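Local coordinates for protein leucine aminopeptidase 1 (Caenorhabditis elegans, PDB 2HC9) that releases N-terminal amino acids, preferably leucine, from peptides as a two-zinc aminopeptidase of the M17 family and probably acts as a digestive enzyme, at residues Gly344-Lys349 and Ala443-Gly448; Thr355-Met360 and Glu449-Leu454; Ala366-Ser371 and Ile458-Glu463; Ala377-Asp382 and Met403-Asp408; Asn387-Ala392 and Ser477-Lys482. The protein carries 1 engineered substitution. All blocks are in the same frame, centred on the assembly; numbering follows the deposited sequence. Where two conformers were deposited one is given.

Interaction 1: Gly344-Lys349 and Ala443-Gly448; sequences GVFYAK and AHIGFG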
# COMPACT_ATOMS: atom_id res chain seq x y z
N GLY A 344 -0.39 26.83 24.58
CA GLY A 344 -0.45 26.60 26.04
C GLY A 344 0.86 26.96 26.73
O GLY A 344 0.86 27.59 27.80
N VAL A 345 1.97 26.60 26.10
CA VAL A 345 3.28 26.87 26.67
C VAL A 345 3.62 28.38 26.59
O VAL A 345 4.17 28.97 27.52
CB VAL A 345 4.34 25.96 25.99
CG1 VAL A 345 5.70 26.40 26.29
CG2 VAL A 345 4.17 24.50 26.44
N PHE A 346 3.26 29.01 25.48
CA PHE A 346 3.42 30.46 25.38
C PHE A 346 2.59 31.21 26.44
O PHE A 346 3.08 32.11 27.13
CB PHE A 346 3.07 30.99 23.99
CG PHE A 346 3.35 32.46 23.84
CD1 PHE A 346 4.66 32.90 23.59
CD2 PHE A 346 2.33 33.40 24.00
CE1 PHE A 346 4.93 34.29 23.46
CE2 PHE A 346 2.59 34.78 23.91
CZ PHE A 346 3.90 35.22 23.62
N TYR A 347 1.35 30.81 26.59
CA TYR A 347 0.52 31.37 27.65
C TYR A 347 1.15 31.20 29.03
O TYR A 347 1.17 32.16 29.83
CB TYR A 347 -0.87 30.72 27.64
CG TYR A 347 -1.86 31.35 28.61
CD1 TYR A 347 -2.69 32.39 28.19
CD2 TYR A 347 -1.94 30.91 29.93
CE1 TYR A 347 -3.63 32.95 29.08
CE2 TYR A 347 -2.87 31.48 30.82
CZ TYR A 347 -3.70 32.48 30.38
OH TYR A 347 -4.61 33.01 31.27
N ALA A 348 1.65 30.00 29.33
CA ALA A 348 2.27 29.74 30.63
C ALA A 348 3.45 30.67 30.85
O ALA A 348 3.62 31.19 31.95
CB ALA A 348 2.73 28.27 30.74
N LYS A 349 4.26 30.88 29.82
CA LYS A 349 5.42 31.78 29.94
C LYS A 349 4.98 33.23 30.09
O LYS A 349 5.37 33.89 31.03
CB LYS A 349 6.37 31.67 28.73
CG LYS A 349 7.58 32.61 28.88
CD LYS A 349 8.50 32.55 27.66
CE LYS A 349 9.71 33.48 27.90
NZ LYS A 349 10.61 33.49 26.74
N ALA A 443 9.57 26.23 19.75
CA ALA A 443 9.89 27.35 18.86
C ALA A 443 9.09 28.62 19.21
O ALA A 443 9.44 29.71 18.77
CB ALA A 443 9.64 26.94 17.38
N HIS A 444 8.03 28.47 19.99
CA HIS A 444 7.17 29.60 20.34
C HIS A 444 7.52 30.20 21.71
O HIS A 444 6.96 31.24 22.10
CB HIS A 444 5.70 29.17 20.25
CG HIS A 444 5.31 28.85 18.83
ND1 HIS A 444 4.91 29.82 17.94
CD2 HIS A 444 5.47 27.72 18.11
CE1 HIS A 444 4.76 29.28 16.74
NE2 HIS A 444 5.10 28.00 16.82
N ILE A 445 8.48 29.57 22.39
CA ILE A 445 9.10 30.13 23.60
C ILE A 445 10.64 30.10 23.57
O ILE A 445 11.28 29.87 24.60
CB ILE A 445 8.54 29.44 24.89
CG1 ILE A 445 8.72 27.90 24.82
CG2 ILE A 445 7.06 29.82 25.13
CD1 ILE A 445 8.86 27.27 26.24
N GLY A 446 11.24 30.34 22.40
CA GLY A 446 12.70 30.41 22.28
C GLY A 446 13.38 29.15 22.76
O GLY A 446 14.48 29.20 23.31
N PHE A 447 12.70 28.02 22.59
CA PHE A 447 13.20 26.71 23.01
C PHE A 447 13.52 26.65 24.51
O PHE A 447 14.37 25.87 24.93
CB PHE A 447 14.37 26.24 22.14
CG PHE A 447 14.04 26.25 20.67
CD1 PHE A 447 13.18 25.28 20.14
CD2 PHE A 447 14.58 27.22 19.83
CE1 PHE A 447 12.84 25.32 18.75
CE2 PHE A 447 14.24 27.26 18.45
CZ PHE A 447 13.38 26.30 17.92
N GLY A 448 12.82 27.47 25.30
CA GLY A 448 13.00 27.45 26.77
C GLY A 448 14.00 28.49 27.28
O GLY A 448 14.32 28.50 28.47
O HOH W 1 11.61 30.87 27.14

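Interaction 2: Thr355-Met360 and Glu449-Leu454; sequences TTIFDM and EGLRWL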
# COMPACT_ATOMS: atom_id res chain seq x y z
N THR A 355 8.20 29.84 35.32
CA THR A 355 9.63 29.70 35.04
C THR A 355 10.07 28.24 34.95
O THR A 355 11.22 27.95 34.62
CB THR A 355 10.44 30.41 36.12
OG1 THR A 355 10.05 29.91 37.41
CG2 THR A 355 10.19 31.91 36.04
N THR A 356 9.14 27.33 35.24
CA THR A 356 9.32 25.91 34.94
C THR A 356 8.05 25.48 34.20
O THR A 356 6.93 25.52 34.76
CB THR A 356 9.53 25.06 36.23
OG1 THR A 356 10.62 25.61 36.98
CG2 THR A 356 9.88 23.61 35.87
N ILE A 357 8.21 25.08 32.94
CA ILE A 357 7.05 24.74 32.09
C ILE A 357 7.19 23.30 31.59
O ILE A 357 8.14 22.97 30.87
CB ILE A 357 6.89 25.71 30.88
CG1 ILE A 357 6.77 27.17 31.36
CG2 ILE A 357 5.70 25.27 29.97
CD1 ILE A 357 6.88 28.21 30.23
N PHE A 358 6.27 22.45 32.03
CA PHE A 358 6.18 21.07 31.57
C PHE A 358 5.03 20.99 30.61
O PHE A 358 3.96 21.53 30.88
CB PHE A 358 5.91 20.11 32.74
CG PHE A 358 7.00 20.07 33.77
CD1 PHE A 358 8.10 19.22 33.59
CD2 PHE A 358 6.90 20.82 34.94
CE1 PHE A 358 9.11 19.14 34.56
CE2 PHE A 358 7.91 20.77 35.92
CZ PHE A 358 9.03 19.93 35.72
N ASP A 359 5.21 20.27 29.51
CA ASP A 359 4.06 19.92 28.69
C ASP A 359 4.08 18.41 28.50
O ASP A 359 5.15 17.82 28.36
CB ASP A 359 4.01 20.73 27.37
CG ASP A 359 4.99 20.21 26.32
OD1 ASP A 359 6.07 20.82 26.16
OD2 ASP A 359 4.67 19.20 25.65
N MET A 360 2.92 17.78 28.56
CA MET A 360 2.86 16.33 28.44
C MET A 360 1.75 16.00 27.47
O MET A 360 0.66 16.59 27.53
CB MET A 360 2.56 15.70 29.80
CG MET A 360 2.60 14.17 29.78
SD MET A 360 2.55 13.34 31.39
CE MET A 360 0.84 13.63 31.95
N GLU A 449 14.52 29.33 26.38
CA GLU A 449 15.60 30.28 26.75
C GLU A 449 15.20 31.08 28.01
O GLU A 449 14.09 31.61 28.08
CB GLU A 449 15.89 31.26 25.60
CG GLU A 449 14.66 32.07 25.18
CD GLU A 449 14.94 33.15 24.11
OE1 GLU A 449 16.12 33.41 23.80
OE2 GLU A 449 13.95 33.73 23.59
N GLY A 450 16.11 31.15 28.98
CA GLY A 450 15.85 31.91 30.21
C GLY A 450 15.01 31.22 31.28
O GLY A 450 14.79 31.79 32.37
N LEU A 451 14.51 30.02 31.00
CA LEU A 451 13.67 29.29 31.95
C LEU A 451 13.92 27.79 31.80
O LEU A 451 14.86 27.40 31.11
CB LEU A 451 12.17 29.63 31.77
CG LEU A 451 11.50 29.56 30.38
CD1 LEU A 451 11.15 28.13 29.94
CD2 LEU A 451 10.25 30.40 30.42
N ARG A 452 13.13 26.95 32.48
CA ARG A 452 13.26 25.51 32.26
C ARG A 452 11.99 25.02 31.56
O ARG A 452 10.89 25.28 32.03
CB ARG A 452 13.46 24.78 33.59
CG ARG A 452 14.82 25.16 34.25
CD ARG A 452 15.07 24.37 35.53
NE ARG A 452 13.96 24.57 36.46
CZ ARG A 452 13.67 23.75 37.47
NH1 ARG A 452 14.42 22.68 37.69
NH2 ARG A 452 12.62 24.02 38.26
N TRP A 453 12.17 24.35 30.42
CA TRP A 453 11.06 23.83 29.63
C TRP A 453 11.33 22.36 29.41
O TRP A 453 12.42 21.97 28.99
CB TRP A 453 10.95 24.57 28.27
CG TRP A 453 10.03 23.82 27.29
CD1 TRP A 453 8.74 23.42 27.50
CD2 TRP A 453 10.38 23.38 25.97
NE1 TRP A 453 8.26 22.73 26.39
CE2 TRP A 453 9.24 22.72 25.43
CE3 TRP A 453 11.54 23.49 25.18
CZ2 TRP A 453 9.24 22.15 24.15
CZ3 TRP A 453 11.53 22.93 23.91
CH2 TRP A 453 10.40 22.28 23.40
N LEU A 454 10.32 21.52 29.66
CA LEU A 454 10.43 20.11 29.41
C LEU A 454 9.16 19.62 28.72
O LEU A 454 8.04 19.81 29.22
CB LEU A 454 10.67 19.32 30.71
CG LEU A 454 10.93 17.82 30.53
CD1 LEU A 454 12.03 17.26 31.48
CD2 LEU A 454 9.61 16.97 30.60
O HOH W 2 13.13 27.37 36.35

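Interaction 3: Ala366-Ser371 and Ile458-Glu463; sequences AQAWLS and IAAPAE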
# COMPACT_ATOMS: atom_id res chain seq x y z
N ALA A 366 5.74 8.01 16.50
CA ALA A 366 7.20 7.88 16.46
C ALA A 366 7.84 7.71 17.84
O ALA A 366 8.93 7.13 17.95
CB ALA A 366 7.81 9.07 15.77
N GLN A 367 7.17 8.20 18.89
CA GLN A 367 7.72 8.11 20.26
C GLN A 367 8.13 6.67 20.67
O GLN A 367 9.17 6.48 21.27
CB GLN A 367 6.77 8.80 21.27
CG GLN A 367 7.08 8.54 22.77
CD GLN A 367 6.50 7.21 23.24
OE1 GLN A 367 5.30 6.95 23.04
NE2 GLN A 367 7.33 6.37 23.82
N ALA A 368 7.31 5.67 20.31
CA ALA A 368 7.59 4.25 20.61
C ALA A 368 8.91 3.77 19.97
O ALA A 368 9.58 2.87 20.49
CB ALA A 368 6.43 3.37 20.16
N TRP A 369 9.27 4.37 18.83
CA TRP A 369 10.54 4.00 18.16
C TRP A 369 11.76 4.64 18.83
O TRP A 369 12.91 4.24 18.59
CB TRP A 369 10.48 4.33 16.65
CG TRP A 369 9.42 3.55 15.91
CD1 TRP A 369 8.07 3.52 16.19
CD2 TRP A 369 9.61 2.71 14.77
NE1 TRP A 369 7.42 2.69 15.30
CE2 TRP A 369 8.35 2.18 14.42
CE3 TRP A 369 10.72 2.35 14.02
CZ2 TRP A 369 8.18 1.32 13.34
CZ3 TRP A 369 10.55 1.48 12.94
CH2 TRP A 369 9.29 0.98 12.62
N LEU A 370 11.52 5.64 19.66
CA LEU A 370 12.58 6.29 20.39
C LEU A 370 12.76 5.68 21.79
O LEU A 370 13.87 5.28 22.17
CB LEU A 370 12.33 7.80 20.46
CG LEU A 370 13.48 8.69 20.96
CD1 LEU A 370 13.31 10.12 20.38
CD2 LEU A 370 13.48 8.75 22.50
N SER A 371 11.67 5.63 22.57
CA SER A 371 11.75 5.23 23.98
C SER A 371 10.96 3.97 24.30
O SER A 371 10.92 3.55 25.46
CB SER A 371 11.31 6.39 24.89
OG SER A 371 9.93 6.72 24.72
N ILE A 458 4.07 10.89 25.72
CA ILE A 458 3.63 9.71 26.47
C ILE A 458 2.66 8.85 25.64
O ILE A 458 1.90 8.05 26.20
CB ILE A 458 2.99 10.10 27.83
CG1 ILE A 458 1.72 10.97 27.62
CG2 ILE A 458 4.01 10.86 28.69
CD1 ILE A 458 0.80 11.05 28.89
N ALA A 459 2.70 8.98 24.32
CA ALA A 459 1.73 8.29 23.47
C ALA A 459 1.58 6.81 23.82
O ALA A 459 0.47 6.31 24.04
CB ALA A 459 2.11 8.46 22.00
N ALA A 460 2.70 6.09 23.87
CA ALA A 460 2.62 4.64 24.16
C ALA A 460 2.48 4.31 25.65
O ALA A 460 1.67 3.44 26.00
CB ALA A 460 3.82 3.88 23.51
N PRO A 461 3.31 4.92 26.54
CA PRO A 461 3.16 4.53 27.97
C PRO A 461 1.85 4.90 28.63
O PRO A 461 1.56 4.39 29.73
CB PRO A 461 4.31 5.26 28.70
CG PRO A 461 4.83 6.27 27.74
CD PRO A 461 4.45 5.84 26.33
N ALA A 462 1.06 5.75 27.99
CA ALA A 462 -0.27 6.12 28.50
C ALA A 462 -1.30 5.00 28.39
O ALA A 462 -2.41 5.14 28.90
CB ALA A 462 -0.81 7.38 27.79
N GLU A 463 -0.95 3.89 27.73
CA GLU A 463 -1.92 2.82 27.53
C GLU A 463 -1.26 1.46 27.50
O GLU A 463 -0.11 1.34 27.08
CB GLU A 463 -2.69 3.06 26.24
CG GLU A 463 -1.81 3.10 24.98
CD GLU A 463 -2.67 3.34 23.75
OE1 GLU A 463 -3.18 4.45 23.60
OE2 GLU A 463 -2.88 2.40 22.98

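Interaction 4: Ala377-Asp382 and Met403-Asp408; sequences AAMTND and MLFAPD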
# COMPACT_ATOMS: atom_id res chain seq x y z
N ALA A 377 9.01 9.99 26.59
CA ALA A 377 10.22 10.54 25.99
C ALA A 377 10.29 12.01 26.34
O ALA A 377 9.41 12.79 25.97
CB ALA A 377 10.17 10.32 24.43
N ALA A 378 11.32 12.39 27.09
CA ALA A 378 11.47 13.76 27.60
C ALA A 378 12.52 14.56 26.82
O ALA A 378 13.67 14.10 26.66
CB ALA A 378 11.88 13.73 29.08
N MET A 379 12.12 15.74 26.38
CA MET A 379 13.05 16.66 25.72
C MET A 379 13.04 17.98 26.48
O MET A 379 11.99 18.62 26.64
CB MET A 379 12.62 16.86 24.27
CG MET A 379 13.68 17.61 23.44
SD MET A 379 13.04 18.00 21.79
CE MET A 379 11.98 19.40 22.15
N THR A 380 14.22 18.39 26.95
CA THR A 380 14.33 19.59 27.78
C THR A 380 15.61 20.39 27.48
O THR A 380 16.65 19.82 27.14
CB THR A 380 14.26 19.23 29.30
OG1 THR A 380 14.41 20.42 30.08
CG2 THR A 380 15.36 18.21 29.70
N ASN A 381 15.51 21.70 27.63
CA ASN A 381 16.68 22.60 27.55
C ASN A 381 17.57 22.53 28.78
O ASN A 381 18.65 23.11 28.79
CB ASN A 381 16.26 24.05 27.26
CG ASN A 381 15.54 24.71 28.44
OD1 ASN A 381 14.80 24.05 29.16
ND2 ASN A 381 15.78 26.00 28.64
N ASP A 382 17.11 21.83 29.81
CA ASP A 382 17.82 21.81 31.10
C ASP A 382 18.32 20.42 31.47
O ASP A 382 17.54 19.54 31.83
CB ASP A 382 16.94 22.41 32.21
CG ASP A 382 17.74 22.70 33.48
OD1 ASP A 382 18.22 23.84 33.63
OD2 ASP A 382 17.86 21.79 34.32
N MET A 403 15.15 12.36 25.24
CA MET A 403 15.31 12.72 23.82
C MET A 403 16.48 13.68 23.68
O MET A 403 16.82 14.41 24.61
CB MET A 403 14.05 13.44 23.29
CG MET A 403 12.84 12.55 23.12
SD MET A 403 11.71 13.01 21.78
CE MET A 403 10.50 13.93 22.74
N LEU A 404 17.06 13.70 22.48
CA LEU A 404 18.05 14.73 22.15
C LEU A 404 17.42 16.11 22.09
O LEU A 404 16.33 16.29 21.51
CB LEU A 404 18.69 14.47 20.77
CG LEU A 404 19.73 13.37 20.65
CD1 LEU A 404 20.02 13.09 19.15
CD2 LEU A 404 21.00 13.76 21.41
N PHE A 405 18.13 17.07 22.67
CA PHE A 405 17.74 18.46 22.59
C PHE A 405 18.72 19.20 21.68
O PHE A 405 19.84 19.53 22.09
CB PHE A 405 17.74 19.12 23.99
CG PHE A 405 17.29 20.57 23.97
CD1 PHE A 405 15.94 20.89 23.93
CD2 PHE A 405 18.22 21.60 23.96
CE1 PHE A 405 15.52 22.25 23.89
CE2 PHE A 405 17.82 22.95 23.92
CZ PHE A 405 16.46 23.26 23.89
N ALA A 406 18.29 19.49 20.46
CA ALA A 406 19.20 20.16 19.50
C ALA A 406 18.44 21.03 18.49
O ALA A 406 18.34 20.67 17.32
CB ALA A 406 20.09 19.12 18.79
N PRO A 407 17.89 22.18 18.94
CA PRO A 407 17.14 23.01 18.01
C PRO A 407 18.03 23.47 16.84
O PRO A 407 17.57 23.52 15.71
CB PRO A 407 16.69 24.20 18.85
CG PRO A 407 16.73 23.71 20.30
CD PRO A 407 17.92 22.76 20.31
N ASP A 408 19.30 23.75 17.12
CA ASP A 408 20.22 24.13 16.02
C ASP A 408 20.34 23.07 14.92
O ASP A 408 20.37 23.40 13.72
CB ASP A 408 21.60 24.56 16.53
CG ASP A 408 22.26 23.52 17.46
OD1 ASP A 408 21.67 22.45 17.76
OD2 ASP A 408 23.40 23.78 17.90
O HOH W 3 16.25 16.39 26.60

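Interaction 5: Asn387-Ala392 and Ser477-Lys482; sequences NEIIKA and STLLGK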
# COMPACT_ATOMS: atom_id res chain seq x y z
N ASN A 387 17.96 14.78 34.09
CA ASN A 387 18.35 13.78 35.09
C ASN A 387 17.31 13.62 36.19
O ASN A 387 17.01 12.51 36.60
CB ASN A 387 19.71 14.14 35.69
CG ASN A 387 20.82 14.08 34.66
OD1 ASN A 387 20.79 13.26 33.74
ND2 ASN A 387 21.81 14.95 34.81
N GLU A 388 16.76 14.73 36.65
CA GLU A 388 15.81 14.68 37.76
C GLU A 388 14.51 13.96 37.37
O GLU A 388 13.93 13.25 38.19
CB GLU A 388 15.50 16.09 38.23
CG GLU A 388 14.77 16.12 39.54
CD GLU A 388 14.41 17.53 39.95
OE1 GLU A 388 14.84 18.47 39.25
OE2 GLU A 388 13.71 17.67 40.98
N ILE A 389 14.02 14.17 36.15
CA ILE A 389 12.76 13.51 35.73
C ILE A 389 13.00 12.04 35.45
O ILE A 389 12.13 11.21 35.66
CB ILE A 389 12.05 14.26 34.56
CG1 ILE A 389 10.54 13.92 34.55
CG2 ILE A 389 12.79 14.04 33.19
CD1 ILE A 389 9.70 14.80 33.62
N ILE A 390 14.22 11.69 35.02
CA ILE A 390 14.52 10.26 34.82
C ILE A 390 14.51 9.56 36.18
O ILE A 390 13.94 8.46 36.35
CB ILE A 390 15.87 10.07 34.06
CG1 ILE A 390 15.70 10.45 32.59
CG2 ILE A 390 16.34 8.60 34.14
CD1 ILE A 390 17.02 10.81 31.88
N LYS A 391 15.12 10.22 37.15
CA LYS A 391 15.12 9.72 38.52
C LYS A 391 13.69 9.59 39.10
O LYS A 391 13.34 8.57 39.73
CB LYS A 391 15.97 10.67 39.38
CG LYS A 391 15.89 10.39 40.87
CD LYS A 391 16.85 11.31 41.60
CE LYS A 391 16.57 11.34 43.10
NZ LYS A 391 17.62 12.15 43.77
N ALA A 392 12.87 10.62 38.87
CA ALA A 392 11.44 10.58 39.23
C ALA A 392 10.68 9.45 38.54
O ALA A 392 9.82 8.82 39.17
CB ALA A 392 10.78 11.93 38.93
N SER A 477 4.07 13.47 41.10
CA SER A 477 4.09 13.39 42.56
C SER A 477 5.50 13.19 43.07
O SER A 477 5.90 13.83 44.04
CB SER A 477 3.20 12.24 43.05
OG SER A 477 1.87 12.63 42.83
N THR A 478 6.27 12.31 42.42
CA THR A 478 7.66 12.07 42.84
C THR A 478 8.55 13.21 42.41
O THR A 478 9.43 13.61 43.17
CB THR A 478 8.31 10.71 42.38
OG1 THR A 478 8.31 10.58 40.95
CG2 THR A 478 7.62 9.49 43.03
N LEU A 479 8.32 13.76 41.23
CA LEU A 479 9.16 14.88 40.75
C LEU A 479 9.01 16.16 41.60
O LEU A 479 10.02 16.82 41.96
CB LEU A 479 8.87 15.19 39.27
CG LEU A 479 9.71 16.33 38.65
CD1 LEU A 479 11.18 15.90 38.60
CD2 LEU A 479 9.20 16.60 37.23
N LEU A 480 7.76 16.50 41.92
CA LEU A 480 7.45 17.77 42.57
C LEU A 480 7.00 17.58 44.03
O LEU A 480 6.64 18.55 44.70
CB LEU A 480 6.39 18.54 41.80
CG LEU A 480 6.67 18.80 40.30
CD1 LEU A 480 5.48 19.48 39.65
CD2 LEU A 480 7.92 19.72 40.20
N GLY A 481 7.02 16.34 44.51
CA GLY A 481 6.56 16.02 45.86
C GLY A 481 7.36 16.64 47.00
O GLY A 481 6.86 16.74 48.12
N LYS A 482 8.58 17.08 46.73
CA LYS A 482 9.38 17.80 47.74
C LYS A 482 8.71 19.11 48.19
O LYS A 482 9.04 19.64 49.24
CB LYS A 482 10.80 18.09 47.22
CG LYS A 482 10.83 19.09 46.06
CD LYS A 482 12.15 19.05 45.31
CE LYS A 482 12.96 20.29 45.62
NZ LYS A 482 14.17 20.40 44.74
O HOH W 4 12.62 15.76 42.17

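Interaction 1: Gly344-Lys349 and Ala443-Gly448
I445 pushes its branched side chain against one flank of the helical segment 344-349, meeting V345, F346 and K349. The tight part is buried. I445 CG2 touches the helix backbone itself, 3.7 Å from F346 CA. The other branch, CG1 and CD1, lies against V345 CG1, the two side chains crossing at about a right angle; V345 has two conformers, so the exact distances there are doubtful. The torsions of I445 make both approaches possible: CG1 lies between the backbone N and the carbonyl carbon (chi1 55°), while CG2 is beside the N. Next to this, H444 O meets the F346 ring at its edge, 3.2 Å from F346 CD1 and near the ring plane.

Helix 337-350 carries R338, a predicted active-site residue, in its first turn and packs on the central sheet of the catalytic domain, where V345 also rests on I357 and D359. The loop that bears I445, running from helix 433-442 to strand 452-457, lies against this sheet-packed helix. H444 turns its imidazole away from the helix and bonds through ND1 to S324.

Packing is looser on the partly exposed side, where K349 lies fully extended across I445 and its CD is 4.0 Å from I445 CG2. Its amine does not reach the loop directly. One water accepts from K349 NZ at 2.8 Å and donates to I445 O at 2.7 Å, an acceptor that also takes the backbone N-H of G448.

Interaction 2: Thr355-Met360 and Glu449-Leu454
I357 and W453 are paired across two parallel strands, with L451 extending their apolar face: I357 CD1 is 4.0 Å from L451 CD2. On the other face of the sheet, F358 CD1 meets L454 CB at 3.9 Å. Between these faces runs the regular parallel ladder, in which I357 N donates to R452 O and I357 O receives L454 N, with R452 N to T355 O and D359 N to L454 O at its two ends. The strand axes are 4.8 Å apart and only 7° from parallel.

Beyond the ladder, side chains supply the polar bonds. W453 NE1 donates to D359 OD1 at 2.9 Å, the carboxylate and ring planes being nearly coplanar; D359 OD2 is taken by H455 ND1, which leaves the group little freedom to turn. At the partly exposed edge a bend at chi3 (-56°) places R452 NE, and a water joins that atom to T355 O. R452 NH2 gives T356 OG1 a rather bent bond (145°) of 2.9 Å.

Strand 356-361 lies between strands 246-254 and 452-457, with helix 337-350 against I357 and D359 and helix 383-396 against F358 and L454.

Interaction 3: Ala366-Ser371 and Ile458-Glu463
The carboxamide of Q367 is the flat group here, reaching tip to tip toward P461 with its two polar atoms engaged differently. P461 CD stands well above the amide plane on one side, 3.6 Å from Q367 OE1 and 3.9 Å from Q367 NE2. OE1 accepts the backbone N-H of A460, whose N is 2.9 Å from Q367 OE1, in a nearly straight bond (163°), the donor being tilted from the carbonyl plane. Close beside the oxygen come two methyls, A460 CB at 3.4 Å from Q367 OE1 and A459 CB at 3.7 Å from it. NE2 faces back to its own helical turn: S371 OG lies in the amide plane and accepts from Q367 NE2 at 2.8 Å, while G372 O takes a further bond. With a donor at OE1 and acceptors at NE2, the amide is unlikely to flip.

The bend of Q367 at chi2 (-83°) places CD out from its short, weakly bonded helix, toward the loop. Away from the amide the packing is sparse, A368 CB being 4.3 Å from A460 CB. An alanine in place of Q367 would probably leave A460 N without its acceptor and S371 OG without this donor, so that the loop and the helix would lose their one direct bond.

A460 opens a type I turn to E463, in the loop between strands 452-457 and 463-464, and the side chain of A459 is about 8 Å from a bound zinc ion. W369 packs on a neighbouring subunit. The Q367 amide thus joins a loop near the dinuclear zinc site to the short helix that follows L363 and T364 of the bicarbonate pocket.

Interaction 4: Ala377-Asp382 and Met403-Asp408
F405 is sandwiched between N381 CA and P407. N381 CA sits over the centre of one face, 3.7 Å from the centroid of the F405 ring and 10° off the ring normal, a CH-pi contact. P407 CD covers the opposite face, offset toward the rim. N381 CB follows its CA and touches F405 CZ at 3.5 Å, while M379 CG meets the ring edge, 4.0 Å from F405 CD1. With CG anti to the backbone N (chi1 -178°), the ring also passes T380 O, which is 3.3 Å from F405 CG. An alanine at F405 would probably open a gap between N381 and P407 and deprive M379 CG of its aromatic neighbour.

At the other end the backbones meet directly: M403 N donates to A378 O at 2.7 Å. One step further on, a water takes the place of a strand bond, accepting from T380 N at 2.9 Å and probably donating to M403 O. The pairing continues that of strand 376-380 with strand 400-402, parallel neighbours joined through helix 383-396 in a beta-alpha-beta crossover. D382 caps this helix through L385 N, and its own N-H goes to T380 OG1, an ST turn; T380 OG1 is also hydrogen-bonded to W453 O.

N381 is steadied from strand 452-457 and the loop just before it, OD1 taking W453 N and ND2 giving to L451 O. T380 O, next to the ring, is also bonded by R83 of a neighbouring subunit, and D408 OD1 by S82 of that subunit.

Interaction 5: Asn387-Ala392 and Ser477-Lys482
L479 leaves its helix with CB against A392 CB, 3.8 Å apart, at the point where the two backbones come nearest (A392 CA to L479 CA 5.1 Å). Its CG continues anti to the backbone N (chi1 -179°), toward the other helix, and there the branches part. L479 CD1 goes to E388, 3.7 Å from E388 CG and close to the backbone O of the same residue, crossing that side chain at about a right angle. L479 CD2 turns to I389, 4.0 Å from I389 CG1, and also touches F358 of the sheet.

This is one helix packed on another, 383-396 and 473-480, with a leucine filling the interface and an alanine small enough to let the backbones close up. The inner side is buried: I389 and A392 also meet L475, and I389 leans on V400 of the strand after its helix.

Polar atoms lie at the flanks. T478 OG1 is 2.9 Å from A392 O, but its proton may go elsewhere, since L475 O is a rival acceptor and T478 has two conformers; A392 O is in any case bonded by S396 OG. On the partly exposed side E388 extends beyond CG, and a water lies within bonding distance of E388 OE2 and L479 O and probably donates to them, though other acceptors compete. OE1 binds a glycerol, probably from the crystallisation liquor. K482 NZ stays 4.7 Å from E388 OE2, too far for contact, though its charge may weakly attract the carboxylate.

In the fold
Interactions 1 and 2 have centres only 8 Å apart, where helix 337-350 and the loop after helix 433-442 pack beside the paired strands 356-361 and 452-457. Interaction 4, 11 Å from interaction 2 between centres, adds the next strand, 376-380, antiparallel to 452-457. Interaction 5 backs the sheet through F358 and L454. Interaction 3, nearest the zinc ions, is centred 23 Å from interaction 1; interactions 3 and 4 both touch a neighbouring subunit. Along the chain the 377-382/403-408 contact is nested inside the loops closed by interactions 1, 2 and 3, whose own segments alternate, and interaction 5 crosses the other four. The chain therefore returns repeatedly to one sheet, and residues distant in sequence jointly shape the catalytic domain.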